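Local coordinates for protein putative c-1-tetrahydrofolate synthase, cytoplasmic (Leishmania major, PDB 4A26) that probably interconverts one-carbon tetrahydrofolates as a homodimeric, bifunctional NADP-dependent methylenetetrahydrofolate dehydrogenase and methenyltetrahydrofolate cyclohydrolase, at residues S5-A13 with A264-P272; L208-A217 with W228-G239. All coordinates share one frame; numbering follows the deposited sequence.

Interaction 1. Residues S5-A13 with A264-P272; sequences SAQIIDGKA and AARAAWISP
Gln7 and Ile8 run alongside Trp269 and Ile270 as two short parallel strands whose pairing rests on the main chain. Gln7 N donates to Ala268 O at 2.9 Å, and Gln7 O in turn accepts from Ile270 N at 3.0 Å. Ile9 N binds Ile270 O, which leaves Ile270 gripped through both its amide and its carbonyl. Ahead of the strands, Ala6 N meets Ala264 O (2.7 Å), and the small methyl of Ala6 fits beside Ala267 CB, 3.8 Å away.

Gln7 and Trp269 point the same way. Gln7 CB sits over one face of the indole, 4.1 Å from the centroid of the six-membered ring, in a CH-pi contact, while the amide plane is turned 43° from the ring. Ile9 CG1, held beside its own backbone N (chi1 -62°), crosses to Trp269 CE3 at 3.7 Å. On the face shared by Ile8 and Ile270, Ile8 CG2 packs on Pro272 CD (3.7 Å), and Phe260 of helix 260-263 touches all three residues. Ser271 OG is satisfied by Asp237 N in the next strand. Asp10, as N-cap, accepts a weak bond from Ala13 N at the start of helix 11-32. The N-terminal residues thus add an outermost parallel strand to the Rossmann-type sheet of the NAD(P)-binding domain.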
# COMPACT_ATOMS: atom_id res chain seq x y z
N SER A 5 -17.86 26.96 18.15
CA SER A 5 -16.94 26.82 16.98
C SER A 5 -15.93 25.71 17.21
O SER A 5 -15.70 25.27 18.34
CB SER A 5 -16.21 28.14 16.71
OG SER A 5 -17.11 29.13 16.26
N ALA A 6 -15.31 25.26 16.11
CA ALA A 6 -14.34 24.17 16.15
C ALA A 6 -13.12 24.54 16.98
O ALA A 6 -12.74 25.71 17.06
CB ALA A 6 -13.91 23.80 14.74
N GLN A 7 -12.52 23.53 17.59
CA GLN A 7 -11.31 23.70 18.37
C GLN A 7 -10.12 23.51 17.44
O GLN A 7 -10.22 22.84 16.41
CB GLN A 7 -11.27 22.71 19.52
CG GLN A 7 -10.65 23.26 20.80
CD GLN A 7 -11.21 22.61 22.04
OE1 GLN A 7 -11.60 21.44 22.02
NE2 GLN A 7 -11.24 23.36 23.14
N ILE A 8 -8.99 24.10 17.82
CA ILE A 8 -7.85 24.19 16.93
C ILE A 8 -6.78 23.18 17.32
O ILE A 8 -6.22 23.26 18.41
CB ILE A 8 -7.28 25.63 16.92
CG1 ILE A 8 -8.32 26.57 16.29
CG2 ILE A 8 -5.96 25.69 16.16
CD1 ILE A 8 -7.87 28.02 16.16
N ILE A 9 -6.53 22.23 16.43
CA ILE A 9 -5.52 21.20 16.62
C ILE A 9 -4.15 21.87 16.54
O ILE A 9 -3.60 22.05 15.45
CB ILE A 9 -5.62 20.10 15.53
CG1 ILE A 9 -6.97 19.38 15.59
CG2 ILE A 9 -4.50 19.08 15.67
CD1 ILE A 9 -7.16 18.33 14.51
N ASP A 10 -3.60 22.25 17.70
CA ASP A 10 -2.31 22.92 17.74
C ASP A 10 -1.15 21.94 17.51
O ASP A 10 -0.52 21.46 18.45
CB ASP A 10 -2.12 23.66 19.07
CG ASP A 10 -0.88 24.56 19.08
OD1 ASP A 10 -0.15 24.57 18.06
OD2 ASP A 10 -0.65 25.26 20.09
N GLY A 11 -0.89 21.66 16.23
CA GLY A 11 0.23 20.80 15.82
C GLY A 11 1.59 21.24 16.33
O GLY A 11 2.41 20.41 16.69
N LYS A 12 1.82 22.55 16.36
CA LYS A 12 3.08 23.13 16.85
C LYS A 12 3.35 22.72 18.30
O LYS A 12 4.47 22.33 18.64
CB LYS A 12 3.06 24.67 16.76
CG LYS A 12 3.48 25.23 15.40
N ALA A 13 2.32 22.82 19.13
CA ALA A 13 2.43 22.46 20.54
C ALA A 13 2.62 20.95 20.71
O ALA A 13 3.50 20.50 21.44
CB ALA A 13 1.19 22.93 21.30
N ALA A 264 -14.62 26.17 10.61
CA ALA A 264 -14.68 26.28 12.07
C ALA A 264 -16.11 26.33 12.61
O ALA A 264 -16.37 25.89 13.73
CB ALA A 264 -13.88 27.49 12.54
N ALA A 265 -17.03 26.87 11.82
CA ALA A 265 -18.44 26.95 12.23
C ALA A 265 -19.13 25.58 12.26
O ALA A 265 -20.15 25.42 12.94
CB ALA A 265 -19.19 27.91 11.31
N ARG A 266 -18.58 24.61 11.53
CA ARG A 266 -19.18 23.27 11.42
C ARG A 266 -18.35 22.15 12.06
O ARG A 266 -18.91 21.24 12.66
CB ARG A 266 -19.43 22.93 9.95
CG ARG A 266 -20.79 23.36 9.44
CD ARG A 266 -20.94 23.08 7.97
NE ARG A 266 -22.32 22.76 7.62
CZ ARG A 266 -22.83 21.53 7.51
NH1 ARG A 266 -22.09 20.45 7.74
NH2 ARG A 266 -24.11 21.37 7.18
N ALA A 267 -17.03 22.22 11.94
CA ALA A 267 -16.14 21.20 12.48
C ALA A 267 -16.08 21.23 14.01
O ALA A 267 -16.37 22.25 14.63
CB ALA A 267 -14.73 21.35 11.91
N ALA A 268 -15.71 20.10 14.60
CA ALA A 268 -15.40 20.03 16.03
C ALA A 268 -13.91 20.24 16.26
O ALA A 268 -13.51 20.87 17.24
CB ALA A 268 -15.85 18.69 16.60
N TRP A 269 -13.09 19.69 15.36
CA TRP A 269 -11.65 19.87 15.41
C TRP A 269 -11.11 20.23 14.03
O TRP A 269 -11.60 19.74 13.01
CB TRP A 269 -10.97 18.59 15.89
CG TRP A 269 -11.20 18.28 17.32
CD1 TRP A 269 -12.24 17.55 17.85
CD2 TRP A 269 -10.38 18.67 18.43
NE1 TRP A 269 -12.11 17.48 19.22
CE2 TRP A 269 -10.98 18.15 19.60
CE3 TRP A 269 -9.20 19.41 18.55
CZ2 TRP A 269 -10.44 18.36 20.87
CZ3 TRP A 269 -8.66 19.61 19.82
CH2 TRP A 269 -9.28 19.09 20.96
N ILE A 270 -10.10 21.10 14.00
CA ILE A 270 -9.45 21.49 12.76
C ILE A 270 -8.00 21.90 13.03
O ILE A 270 -7.67 22.36 14.12
CB ILE A 270 -10.23 22.64 12.08
CG1 ILE A 270 -9.69 22.93 10.68
CG2 ILE A 270 -10.20 23.90 12.92
CD1 ILE A 270 -10.71 23.58 9.78
N SER A 271 -7.12 21.69 12.04
CA SER A 271 -5.73 22.14 12.13
C SER A 271 -5.48 23.19 11.05
O SER A 271 -5.58 22.88 9.86
CB SER A 271 -4.77 20.97 11.94
OG SER A 271 -4.83 20.50 10.61
N PRO A 272 -5.13 24.41 11.45
CA PRO A 272 -4.97 25.49 10.48
C PRO A 272 -3.63 25.44 9.76
O PRO A 272 -2.70 24.79 10.22
CB PRO A 272 -5.03 26.73 11.36
CG PRO A 272 -4.38 26.29 12.63
CD PRO A 272 -4.71 24.84 12.80

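Interaction 2. Residues L208-A217 with W228-G239; sequences LRTADIVIAA and WIKEGAAVVDVG
Lys230 sets CG opposite its backbone N (chi1 -178°) and stays extended to the tip, while Asp212 swings its carboxylate beside its own N (chi1 -67°); the two side chains lie alongside each other, and Lys230 NZ forms a salt bridge with Asp212 OD1 at 2.8 Å, on the syn side but 35° out of the carboxylate plane. The pair lies just before the N-terminal ends of two parallel strands, 213-216 and 234-237, in the Rossmann-type NAD(P)-binding domain.

A water ties the approaches together: it donates to Leu208 O (2.9 Å) and Ala211 O (2.7 Å) and accepts from Lys230 N (2.8 Å). Lys230 also opens a type II turn to Ala233, in which Gly232 suits the positive phi. Along the strands, Val214 and Val236 each use both backbone polar atoms across the ladder, and their branched side chains suit the buried sheet. Ile215 CD1 lies beside Val236 CB at 4.0 Å, on the face where Val152 of helix 147-159 touches both. On the other face, the carboxylate of Asp237 accepts from the amides of Asp257 and Val258. At the strand end Ala216 O receives two backbone donors, Val238 N at 2.8 Å and Gly239 N at 3.0 Å.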
# COMPACT_ATOMS: atom_id res chain seq x y z
N LEU A 208 -17.66 13.64 1.36
CA LEU A 208 -17.39 14.55 2.49
C LEU A 208 -18.60 14.77 3.40
O LEU A 208 -18.44 15.03 4.59
CB LEU A 208 -16.89 15.91 1.97
CG LEU A 208 -15.42 16.04 1.60
CD1 LEU A 208 -15.16 17.40 1.01
CD2 LEU A 208 -14.52 15.80 2.80
N ARG A 209 -19.80 14.67 2.83
CA ARG A 209 -21.04 14.89 3.58
C ARG A 209 -21.15 14.01 4.82
O ARG A 209 -21.73 14.42 5.83
CB ARG A 209 -22.26 14.66 2.67
CG ARG A 209 -23.60 15.05 3.29
CD ARG A 209 -24.77 14.85 2.33
NE ARG A 209 -24.83 13.50 1.77
CZ ARG A 209 -25.24 12.41 2.43
NH1 ARG A 209 -25.63 12.48 3.70
NH2 ARG A 209 -25.24 11.23 1.82
N THR A 210 -20.59 12.80 4.75
CA THR A 210 -20.65 11.85 5.87
C THR A 210 -19.29 11.58 6.52
O THR A 210 -19.18 10.70 7.37
CB THR A 210 -21.25 10.52 5.40
OG1 THR A 210 -20.35 9.87 4.50
CG2 THR A 210 -22.59 10.74 4.71
N ALA A 211 -18.27 12.36 6.15
CA ALA A 211 -16.90 12.13 6.63
C ALA A 211 -16.70 12.66 8.04
O ALA A 211 -16.73 13.87 8.27
CB ALA A 211 -15.89 12.78 5.70
N ASP A 212 -16.49 11.74 8.98
CA ASP A 212 -16.16 12.09 10.36
C ASP A 212 -14.75 12.67 10.45
O ASP A 212 -14.45 13.48 11.33
CB ASP A 212 -16.29 10.86 11.25
CG ASP A 212 -17.73 10.38 11.36
OD1 ASP A 212 -18.56 11.14 11.90
OD2 ASP A 212 -18.03 9.25 10.91
N ILE A 213 -13.89 12.24 9.54
CA ILE A 213 -12.53 12.73 9.44
C ILE A 213 -12.29 13.20 8.00
O ILE A 213 -12.85 12.63 7.06
CB ILE A 213 -11.52 11.63 9.87
CG1 ILE A 213 -11.78 11.24 11.34
CG2 ILE A 213 -10.08 12.09 9.65
CD1 ILE A 213 -10.86 10.18 11.88
N VAL A 214 -11.48 14.24 7.84
CA VAL A 214 -11.15 14.76 6.51
C VAL A 214 -9.69 15.19 6.48
O VAL A 214 -9.25 15.97 7.33
CB VAL A 214 -12.01 15.97 6.11
CG1 VAL A 214 -11.61 16.45 4.73
CG2 VAL A 214 -13.49 15.63 6.16
N ILE A 215 -8.96 14.67 5.49
CA ILE A 215 -7.56 15.00 5.31
C ILE A 215 -7.44 15.74 3.99
O ILE A 215 -7.64 15.16 2.92
CB ILE A 215 -6.67 13.73 5.31
CG1 ILE A 215 -7.07 12.78 6.45
CG2 ILE A 215 -5.21 14.10 5.48
CD1 ILE A 215 -7.00 13.40 7.82
N ALA A 216 -7.14 17.04 4.07
CA ALA A 216 -7.01 17.88 2.89
C ALA A 216 -5.56 17.90 2.42
O ALA A 216 -4.72 18.61 2.99
CB ALA A 216 -7.50 19.28 3.19
N ALA A 217 -5.27 17.13 1.37
CA ALA A 217 -3.90 16.95 0.89
C ALA A 217 -3.77 17.15 -0.62
O ALA A 217 -2.80 16.68 -1.22
CB ALA A 217 -3.40 15.56 1.27
N TRP A 228 -19.20 21.71 3.16
CA TRP A 228 -19.02 20.31 2.74
C TRP A 228 -18.61 19.43 3.91
O TRP A 228 -18.73 18.21 3.85
CB TRP A 228 -17.96 20.20 1.64
CG TRP A 228 -18.21 21.05 0.42
CD1 TRP A 228 -19.40 21.59 0.02
CD2 TRP A 228 -17.25 21.42 -0.58
NE1 TRP A 228 -19.23 22.30 -1.14
CE2 TRP A 228 -17.92 22.20 -1.53
CE3 TRP A 228 -15.89 21.16 -0.75
CZ2 TRP A 228 -17.28 22.74 -2.65
CZ3 TRP A 228 -15.24 21.70 -1.85
CH2 TRP A 228 -15.94 22.48 -2.79
N ILE A 229 -18.12 20.06 4.97
CA ILE A 229 -17.63 19.34 6.14
C ILE A 229 -18.82 18.95 7.01
O ILE A 229 -19.68 19.78 7.29
CB ILE A 229 -16.65 20.21 6.98
CG1 ILE A 229 -15.55 20.82 6.09
CG2 ILE A 229 -16.04 19.39 8.11
CD1 ILE A 229 -14.98 19.87 5.06
N LYS A 230 -18.86 17.68 7.42
CA LYS A 230 -19.93 17.19 8.29
C LYS A 230 -19.85 17.87 9.65
O LYS A 230 -18.76 18.03 10.21
CB LYS A 230 -19.81 15.68 8.46
CG LYS A 230 -20.90 15.02 9.31
CD LYS A 230 -20.49 13.59 9.66
CE LYS A 230 -21.56 12.87 10.48
NZ LYS A 230 -21.12 11.50 10.87
N GLU A 231 -21.00 18.26 10.17
CA GLU A 231 -21.09 18.95 11.45
C GLU A 231 -20.51 18.06 12.56
O GLU A 231 -21.05 17.00 12.85
CB GLU A 231 -22.54 19.32 11.74
CG GLU A 231 -22.73 20.49 12.67
CD GLU A 231 -24.17 20.97 12.70
OE1 GLU A 231 -24.77 21.11 11.61
OE2 GLU A 231 -24.71 21.20 13.80
N GLY A 232 -19.40 18.50 13.16
CA GLY A 232 -18.71 17.75 14.21
C GLY A 232 -17.47 17.01 13.74
O GLY A 232 -16.82 16.31 14.53
N ALA A 233 -17.12 17.16 12.46
CA ALA A 233 -16.01 16.43 11.86
C ALA A 233 -14.66 16.94 12.36
O ALA A 233 -14.56 18.01 12.96
CB ALA A 233 -16.06 16.54 10.34
N ALA A 234 -13.62 16.14 12.10
CA ALA A 234 -12.25 16.54 12.38
C ALA A 234 -11.58 16.76 11.04
O ALA A 234 -11.58 15.87 10.18
CB ALA A 234 -11.53 15.46 13.16
N VAL A 235 -11.01 17.95 10.85
CA VAL A 235 -10.38 18.31 9.58
C VAL A 235 -8.89 18.59 9.76
O VAL A 235 -8.52 19.48 10.53
CB VAL A 235 -11.06 19.54 8.96
CG1 VAL A 235 -10.43 19.87 7.60
CG2 VAL A 235 -12.55 19.31 8.82
N VAL A 236 -8.05 17.85 9.05
CA VAL A 236 -6.60 18.11 9.04
C VAL A 236 -6.16 18.66 7.69
O VAL A 236 -6.22 17.97 6.67
CB VAL A 236 -5.78 16.85 9.38
CG1 VAL A 236 -4.32 17.23 9.57
CG2 VAL A 236 -6.31 16.19 10.64
N ASP A 237 -5.70 19.91 7.69
CA ASP A 237 -5.28 20.59 6.48
C ASP A 237 -3.78 20.40 6.29
O ASP A 237 -2.98 21.00 6.98
CB ASP A 237 -5.62 22.09 6.59
CG ASP A 237 -5.57 22.81 5.26
OD1 ASP A 237 -4.90 22.34 4.31
OD2 ASP A 237 -6.21 23.87 5.15
N VAL A 238 -3.41 19.54 5.34
CA VAL A 238 -2.01 19.25 5.05
C VAL A 238 -1.50 20.04 3.83
O VAL A 238 -0.29 20.18 3.63
CB VAL A 238 -1.78 17.73 4.82
CG1 VAL A 238 -0.30 17.40 4.94
CG2 VAL A 238 -2.56 16.92 5.83
N GLY A 239 -2.42 20.55 3.02
CA GLY A 239 -2.05 21.39 1.88
C GLY A 239 -1.42 22.70 2.31
O GLY A 239 -1.79 23.28 3.32
O HOH W 1 -16.72 16.00 6.65

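Interactions 1 and 2 build consecutive parts of one parallel sheet: strand 269-271 of interaction 1 neighbours strand 234-237 of interaction 2, and Trp269 O probably bonds to Val235 N between them. Interaction 2 lies nearer the middle of the sheet and is largely buried, with mostly aliphatic residues on both strands, Asp237 being the acidic exception, and its one salt bridge near the N-terminal ends of the strands. Interaction 1 forms the sheet's margin, is only partly buried, and mixes an indole and a glutamine with alanines and isoleucines. They also differ in sequence span: interaction 2 joins elements close along the chain, nested inside the long loop that interaction 1 closes by bringing back the N-terminus.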